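Local structure of luciferase-like enzymeAMP-CoA-ligase (Zophobas atratus, 4W8O) at residues His111-Val116 against Leu191-Ile195; Ser186-Gly190 against Arg422-Phe427; Asp215-His221 against Tyr262-Phe268. The protein probably activates carboxylic acids with ATP as acyl-adenylates and passes them to coenzyme A, as expected of a luciferase-like member of the ANL adenylating enzymes. One frame throughout, in Å; residues are numbered along the deposited sequence.

Contact 1: His111-Val116 against Leu191-Ile195; sequences HLLSLV and LPKAI
His-111 and Pro-192 make the one hydrogen bond between the end of helix 106-116 and the chain of 191-195, with NE2 of the imidazole donating to the Pro-192 carbonyl O at 2.9 Å. The bond is fairly straight, 161° at the hydrogen. The oxygen lies close to the plane of the imidazole and is met at the ring edge, whereas the nitrogen stands somewhat tilted from the plane of the carbonyl. With CG anti to the backbone N (chi1 173°), the ring swings out from the helix and reaches across to the loop.

Van der Waals contacts flank that bond. Leu-191 CD1 sits over one face of the imidazole near its rim, and Leu-115 CG of the same helix takes the opposite face, also offset, so the ring is clasped and its rotation limited. His-111 CD2 also comes within 3.8 Å of Pro-192 CD.

The Leu-Pro-Lys run continues the Ser/Thr/Gly-rich signature of the ANL family, a loop that in relatives wraps the phosphates of ATP, and it leads here into strand 194-198. Lys-193 N is hydrogen-bonded to Ser-185 OG, and Ala-194 pairs through its backbone with Tyr-389.

The remaining contacts are apolar or nearly so. Leu-115 CD1 rests 3.5 Å from Pro-192 O, the oxygen already bound by the histidine, and also touches Lys-193 CA. Leu-112 crosses the proline at about a right angle, its CD2 4.0 Å from Pro-192 CB. Farther along, Val-116 CG1 meets Ala-194 CB at 3.9 Å. Beneath this helix face lies strand 179-184, whose Phe-184 touches Leu-112, Leu-115 and Val-116.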
# COMPACT_ATOMS: atom_id res chain seq x y z
N HIS A 111 -6.30 -18.23 -10.38
CA HIS A 111 -5.25 -18.69 -9.48
C HIS A 111 -5.29 -17.94 -8.14
O HIS A 111 -5.19 -18.57 -7.08
CB HIS A 111 -3.88 -18.53 -10.12
CG HIS A 111 -2.75 -18.84 -9.18
ND1 HIS A 111 -2.56 -20.09 -8.64
CD2 HIS A 111 -1.77 -18.06 -8.68
CE1 HIS A 111 -1.51 -20.07 -7.85
NE2 HIS A 111 -1.00 -18.85 -7.86
N LEU A 112 -5.45 -16.62 -8.19
CA LEU A 112 -5.47 -15.81 -6.97
C LEU A 112 -6.63 -16.20 -6.07
O LEU A 112 -6.47 -16.35 -4.87
CB LEU A 112 -5.51 -14.32 -7.30
CG LEU A 112 -4.32 -13.77 -8.12
CD1 LEU A 112 -4.32 -12.25 -8.15
CD2 LEU A 112 -2.99 -14.31 -7.60
N LEU A 113 -7.81 -16.37 -6.67
CA LEU A 113 -8.98 -16.82 -5.91
C LEU A 113 -8.75 -18.20 -5.28
O LEU A 113 -9.19 -18.45 -4.15
CB LEU A 113 -10.23 -16.84 -6.80
CG LEU A 113 -10.81 -15.48 -7.20
CD1 LEU A 113 -11.91 -15.64 -8.25
CD2 LEU A 113 -11.35 -14.75 -5.98
N SER A 114 -8.07 -19.08 -6.00
CA SER A 114 -7.81 -20.42 -5.51
C SER A 114 -6.85 -20.39 -4.32
O SER A 114 -6.91 -21.25 -3.45
CB SER A 114 -7.26 -21.32 -6.63
OG SER A 114 -5.88 -21.07 -6.87
N LEU A 115 -5.98 -19.38 -4.27
CA LEU A 115 -5.09 -19.20 -3.12
C LEU A 115 -5.86 -18.81 -1.84
O LEU A 115 -5.59 -19.36 -0.78
CB LEU A 115 -4.03 -18.13 -3.39
CG LEU A 115 -2.97 -18.44 -4.44
CD1 LEU A 115 -2.19 -17.18 -4.76
CD2 LEU A 115 -2.04 -19.55 -3.98
N VAL A 116 -6.79 -17.86 -1.95
CA VAL A 116 -7.42 -17.26 -0.78
C VAL A 116 -8.89 -17.65 -0.54
O VAL A 116 -9.43 -17.36 0.53
CB VAL A 116 -7.27 -15.71 -0.79
CG1 VAL A 116 -5.80 -15.33 -0.94
CG2 VAL A 116 -8.13 -15.05 -1.87
N LEU A 191 4.44 -19.50 -9.47
CA LEU A 191 3.21 -18.71 -9.46
C LEU A 191 3.07 -17.92 -8.16
O LEU A 191 3.70 -18.26 -7.16
CB LEU A 191 2.00 -19.62 -9.62
CG LEU A 191 1.99 -20.50 -10.86
CD1 LEU A 191 0.87 -21.51 -10.75
CD2 LEU A 191 1.86 -19.68 -12.14
N PRO A 192 2.22 -16.87 -8.16
CA PRO A 192 2.02 -16.10 -6.94
C PRO A 192 1.58 -16.93 -5.73
O PRO A 192 0.98 -17.99 -5.87
CB PRO A 192 0.94 -15.10 -7.34
CG PRO A 192 1.14 -14.91 -8.81
CD PRO A 192 1.53 -16.26 -9.31
N LYS A 193 1.92 -16.41 -4.55
CA LYS A 193 1.47 -16.95 -3.28
C LYS A 193 0.90 -15.80 -2.47
O LYS A 193 1.19 -14.64 -2.76
CB LYS A 193 2.63 -17.60 -2.54
CG LYS A 193 3.28 -18.73 -3.33
CD LYS A 193 4.78 -18.52 -3.49
CE LYS A 193 5.34 -19.29 -4.66
NZ LYS A 193 4.89 -20.70 -4.61
N ALA A 194 0.08 -16.14 -1.48
CA ALA A 194 -0.61 -15.13 -0.70
C ALA A 194 0.25 -14.72 0.50
O ALA A 194 0.36 -15.45 1.48
CB ALA A 194 -1.97 -15.62 -0.24
N ILE A 195 0.86 -13.55 0.37
CA ILE A 195 1.61 -12.92 1.45
C ILE A 195 0.66 -12.50 2.57
O ILE A 195 -0.30 -11.77 2.34
CB ILE A 195 2.31 -11.66 0.93
CG1 ILE A 195 3.39 -12.02 -0.10
CG2 ILE A 195 2.91 -10.86 2.08
CD1 ILE A 195 3.75 -10.87 -1.03

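Contact 2: Ser186-Gly190 against Arg422-Phe427; sequences SGTTG and RIKEMF
Thr-188 and Thr-189 turn their side chains onto the last residues of the chain, each in its own way. Thr-188 puts OG1 between its backbone N and carbonyl carbon (chi1 60°), where it accepts from Met-426 N at 2.6 Å. That bond is nearly straight, 164° at the hydrogen. The same rotation sends the methyl CG2 to the edge of the Arg-422 guanidinium, in its plane and 3.6 Å from NE. The outer nitrogens of that arginine are engaged by strand 403-411: NH1 in a salt bridge with Asp-407, NH2 in a hydrogen bond to Thr-405 O. Replacing Thr-188 by an alanine would probably leave Met-426 N without its acceptor and open a gap beside the arginine.

Thr-189 instead lays its methyl on an aromatic ring. CG2 stands 3.4 Å from the centroid of the Phe-427 ring, only 5° off the normal, a CH-pi contact centred on the face. Phe-427 CA also points its hydrogen at Thr-189 O, 3.5 Å away. Backbone bonds join in weakly, with Met-426 O receiving both Thr-188 N and Thr-189 N. Gly-187 and Gly-190 suit these places, since a CB on either would run into Phe-427.

The first segment belongs to the probable phosphate-binding loop. The second probably corresponds to the hinge region toward the family's mobile C-terminal domain, a domain absent here because the deposited sequence stops at Phe-427. One strong bond, weak backbone bonds and methyl contacts, all near the surface, imply a modest grip of the loop on this C-terminal run.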
# COMPACT_ATOMS: atom_id res chain seq x y z
N SER A 186 5.53 -12.15 -6.11
CA SER A 186 5.93 -12.04 -7.50
C SER A 186 7.39 -12.41 -7.62
O SER A 186 8.21 -11.60 -8.05
CB SER A 186 5.70 -10.61 -8.01
OG SER A 186 6.38 -9.66 -7.18
N GLY A 187 7.72 -13.64 -7.24
CA GLY A 187 9.07 -14.17 -7.44
C GLY A 187 9.41 -14.28 -8.91
O GLY A 187 8.52 -14.30 -9.76
N THR A 188 10.70 -14.37 -9.22
CA THR A 188 11.15 -14.45 -10.62
C THR A 188 10.87 -15.82 -11.25
O THR A 188 11.02 -15.98 -12.46
CB THR A 188 12.65 -14.11 -10.77
OG1 THR A 188 13.43 -15.03 -10.00
CG2 THR A 188 12.93 -12.69 -10.30
N THR A 189 10.47 -16.79 -10.44
CA THR A 189 9.92 -18.05 -10.95
C THR A 189 8.81 -18.54 -10.02
O THR A 189 8.71 -18.10 -8.88
CB THR A 189 11.03 -19.12 -11.12
OG1 THR A 189 10.47 -20.29 -11.71
CG2 THR A 189 11.67 -19.48 -9.79
N GLY A 190 7.95 -19.42 -10.53
CA GLY A 190 6.80 -19.93 -9.77
C GLY A 190 5.62 -18.97 -9.77
O GLY A 190 5.77 -17.77 -10.01
N ARG A 422 17.72 -8.11 -10.10
CA ARG A 422 17.07 -9.22 -9.42
C ARG A 422 17.81 -10.52 -9.67
O ARG A 422 18.36 -10.73 -10.75
CB ARG A 422 15.62 -9.37 -9.89
CG ARG A 422 14.72 -8.21 -9.52
CD ARG A 422 13.28 -8.65 -9.36
NE ARG A 422 13.12 -9.68 -8.33
CZ ARG A 422 13.11 -9.46 -7.01
NH1 ARG A 422 13.24 -8.24 -6.52
NH2 ARG A 422 12.95 -10.48 -6.18
N ILE A 423 17.82 -11.38 -8.66
CA ILE A 423 18.37 -12.72 -8.80
C ILE A 423 17.42 -13.54 -9.69
O ILE A 423 16.21 -13.57 -9.46
CB ILE A 423 18.53 -13.38 -7.41
CG1 ILE A 423 19.55 -12.60 -6.58
CG2 ILE A 423 18.94 -14.84 -7.55
CD1 ILE A 423 19.38 -12.77 -5.08
N LYS A 424 17.97 -14.19 -10.71
CA LYS A 424 17.16 -14.99 -11.65
C LYS A 424 16.62 -16.28 -11.02
O LYS A 424 17.28 -16.89 -10.17
CB LYS A 424 17.96 -15.34 -12.90
CG LYS A 424 17.99 -14.25 -13.96
CD LYS A 424 18.92 -14.62 -15.11
CE LYS A 424 18.40 -15.82 -15.90
NZ LYS A 424 19.39 -16.29 -16.91
N GLU A 425 15.44 -16.69 -11.47
CA GLU A 425 14.77 -17.92 -11.02
C GLU A 425 14.75 -18.14 -9.50
O GLU A 425 15.10 -19.22 -9.02
CB GLU A 425 15.37 -19.15 -11.73
CG GLU A 425 14.86 -19.37 -13.15
CD GLU A 425 14.92 -20.82 -13.58
OE1 GLU A 425 15.99 -21.46 -13.43
OE2 GLU A 425 13.89 -21.34 -14.08
N MET A 426 14.33 -17.12 -8.75
CA MET A 426 14.12 -17.22 -7.30
C MET A 426 12.62 -17.23 -7.01
O MET A 426 11.89 -16.32 -7.41
CB MET A 426 14.81 -16.06 -6.57
CG MET A 426 15.22 -16.39 -5.14
SD MET A 426 16.00 -15.03 -4.23
CE MET A 426 16.70 -15.89 -2.82
N PHE A 427 12.16 -18.28 -6.32
CA PHE A 427 10.72 -18.48 -6.09
C PHE A 427 10.10 -17.47 -5.12
O PHE A 427 10.80 -16.82 -4.35
CB PHE A 427 10.45 -19.91 -5.60
CG PHE A 427 10.58 -20.95 -6.68
CD1 PHE A 427 11.81 -21.55 -6.94
CD2 PHE A 427 9.48 -21.32 -7.44
CE1 PHE A 427 11.93 -22.51 -7.94
CE2 PHE A 427 9.60 -22.28 -8.44
CZ PHE A 427 10.82 -22.87 -8.69

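Contact 3: Asp215-His221 against Tyr262-Phe268; sequences DCRSILH and YKLTSLF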
# COMPACT_ATOMS: atom_id res chain seq x y z
N ASP A 215 5.86 14.21 3.88
CA ASP A 215 4.58 14.92 3.98
C ASP A 215 3.47 14.15 3.26
O ASP A 215 3.62 13.83 2.07
CB ASP A 215 4.75 16.31 3.37
CG ASP A 215 3.61 17.26 3.69
OD1 ASP A 215 2.49 16.81 4.01
OD2 ASP A 215 3.84 18.49 3.62
N CYS A 216 2.38 13.86 3.96
CA CYS A 216 1.22 13.14 3.41
C CYS A 216 -0.11 13.87 3.66
O CYS A 216 -1.18 13.26 3.51
CB CYS A 216 1.09 11.75 4.06
SG CYS A 216 2.28 10.51 3.52
N ARG A 217 -0.07 15.14 4.05
CA ARG A 217 -1.28 15.84 4.50
C ARG A 217 -2.39 15.81 3.44
O ARG A 217 -3.56 15.64 3.75
CB ARG A 217 -0.96 17.28 4.88
CG ARG A 217 -0.12 17.41 6.15
CD ARG A 217 0.36 18.84 6.35
NE ARG A 217 1.23 19.26 5.26
CZ ARG A 217 1.58 20.51 5.00
NH1 ARG A 217 1.13 21.51 5.75
NH2 ARG A 217 2.38 20.77 3.97
N SER A 218 -2.00 15.97 2.18
CA SER A 218 -2.91 15.78 1.07
C SER A 218 -2.16 15.04 -0.06
O SER A 218 -1.41 15.65 -0.83
CB SER A 218 -3.46 17.13 0.62
OG SER A 218 -4.56 16.92 -0.24
N ILE A 219 -2.38 13.73 -0.14
CA ILE A 219 -1.60 12.87 -1.03
C ILE A 219 -2.46 12.28 -2.15
O ILE A 219 -3.51 11.70 -1.91
CB ILE A 219 -0.85 11.75 -0.26
CG1 ILE A 219 -0.03 10.89 -1.24
CG2 ILE A 219 -1.81 10.87 0.54
CD1 ILE A 219 0.97 9.97 -0.58
N LEU A 220 -1.99 12.44 -3.39
CA LEU A 220 -2.64 11.89 -4.58
C LEU A 220 -1.95 10.59 -4.98
O LEU A 220 -0.72 10.48 -4.90
CB LEU A 220 -2.57 12.89 -5.74
CG LEU A 220 -3.06 12.46 -7.13
CD1 LEU A 220 -4.52 12.03 -7.11
CD2 LEU A 220 -2.88 13.60 -8.14
N HIS A 221 -2.73 9.61 -5.40
CA HIS A 221 -2.16 8.42 -6.02
C HIS A 221 -3.10 7.83 -7.05
O HIS A 221 -4.29 8.17 -7.09
CB HIS A 221 -1.80 7.39 -4.96
CG HIS A 221 -2.99 6.69 -4.39
ND1 HIS A 221 -3.29 5.38 -4.68
CD2 HIS A 221 -3.97 7.13 -3.56
CE1 HIS A 221 -4.40 5.04 -4.05
NE2 HIS A 221 -4.83 6.08 -3.37
N TYR A 262 -6.83 21.01 -5.30
CA TYR A 262 -6.97 20.47 -3.95
C TYR A 262 -5.82 20.88 -3.03
O TYR A 262 -5.81 20.51 -1.86
CB TYR A 262 -7.11 18.95 -4.00
CG TYR A 262 -8.29 18.50 -4.85
CD1 TYR A 262 -9.59 18.78 -4.45
CD2 TYR A 262 -8.10 17.84 -6.06
CE1 TYR A 262 -10.68 18.40 -5.22
CE2 TYR A 262 -9.18 17.46 -6.84
CZ TYR A 262 -10.46 17.74 -6.42
OH TYR A 262 -11.54 17.36 -7.18
N LYS A 263 -4.88 21.66 -3.56
CA LYS A 263 -3.71 22.09 -2.80
C LYS A 263 -2.95 20.89 -2.25
O LYS A 263 -2.66 20.81 -1.06
CB LYS A 263 -4.11 23.04 -1.66
CG LYS A 263 -4.96 24.22 -2.13
CD LYS A 263 -5.22 25.18 -0.99
CE LYS A 263 -6.39 26.10 -1.30
NZ LYS A 263 -6.11 26.98 -2.47
N LEU A 264 -2.63 19.96 -3.14
CA LEU A 264 -1.95 18.74 -2.76
C LEU A 264 -0.55 19.04 -2.25
O LEU A 264 0.13 19.93 -2.76
CB LEU A 264 -1.84 17.77 -3.95
CG LEU A 264 -3.14 17.31 -4.61
CD1 LEU A 264 -2.82 16.43 -5.81
CD2 LEU A 264 -4.03 16.57 -3.60
N THR A 265 -0.13 18.29 -1.24
CA THR A 265 1.21 18.37 -0.69
C THR A 265 2.08 17.25 -1.22
O THR A 265 3.31 17.36 -1.15
CB THR A 265 1.18 18.23 0.84
OG1 THR A 265 0.66 16.94 1.20
CG2 THR A 265 0.33 19.32 1.46
N SER A 266 1.47 16.18 -1.73
CA SER A 266 2.22 15.00 -2.14
C SER A 266 1.56 14.23 -3.27
O SER A 266 0.37 14.39 -3.55
CB SER A 266 2.42 14.04 -0.97
OG SER A 266 2.11 14.65 0.27
N LEU A 267 2.35 13.36 -3.88
CA LEU A 267 1.87 12.49 -4.92
C LEU A 267 2.78 11.27 -4.97
O LEU A 267 4.00 11.41 -4.92
CB LEU A 267 1.87 13.25 -6.25
CG LEU A 267 2.13 12.50 -7.55
CD1 LEU A 267 0.95 11.61 -7.88
CD2 LEU A 267 2.36 13.52 -8.66
N PHE A 268 2.19 10.07 -5.04
CA PHE A 268 2.97 8.89 -5.38
C PHE A 268 2.63 8.44 -6.80
O PHE A 268 1.46 8.37 -7.17
CB PHE A 268 2.74 7.71 -4.43
CG PHE A 268 3.32 6.43 -4.96
CD1 PHE A 268 4.68 6.18 -4.88
CD2 PHE A 268 2.51 5.51 -5.61
CE1 PHE A 268 5.22 5.02 -5.41
CE2 PHE A 268 3.04 4.35 -6.14
CZ PHE A 268 4.40 4.10 -6.04
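Leu-220 bonds to the neighbouring parallel strand through both its backbone N and its O: the N donates to Ser-266 O at 3.1 Å, and the O takes Phe-268 N at 2.9 Å, almost head-on to the carbonyl. Two residues earlier, Ser-218 O is shared by two donors, Thr-265 N and Ser-266 N.

Hydroxyls tie the two chains together where the strands begin. Thr-265 OG1 accepts a straight bond from Ser-218 N (3.0 Å, 166°) and gives its own proton to Ser-266 OG. Ser-266 OG in turn points at Asp-215 O, a bond modelled so short that its exact length is doubtful.

Charge enters through Asp-215 and Arg-217. The arginine grips the carboxylate side-on, NE to OD1 and NH2 to OD2 (2.7 Å), while Arg-217 N also reaches OD1 to close an Asx turn. Across the contact, Arg-217 NH2 lies 3.6 Å from Thr-265 CG2.

Apolar packing falls to the leucines. Leu-264 CD1 presses on Leu-220 CB at 3.5 Å, and Leu-267 lies alongside Leu-220, pointing the same way.

Strand 218-221 runs between strands 243-246 and 266-268 in the large mixed sheet. Helix 228-239 covers the face bearing Ile-219 and Phe-268, the latter bordering the pocket occupied by a polyether; helix 252-262 covers the face of Leu-220 and Leu-267.

Overall arrangement
Contacts 1 and 2 adjoin in sequence, since 186-190 runs directly into 191-195; their segments alternate along the chain, and their centres lie about 16 Å apart on the same side of the chain's centre. Together they join the signature loop between strands 179-184 and 194-198 of the eight-stranded sheet to helix 106-116 and to the C-terminal run after strand 417-422 of the antiparallel sheet. Contact 3 belongs to the nine-stranded sheet, about 32 Å from contact 1 and 34 Å from contact 2 between centres. It opens after contact 1 has closed and is nested within contact 2's long loop. Ser-186 and Phe-268 nevertheless both line the pocket that holds a bound polyether.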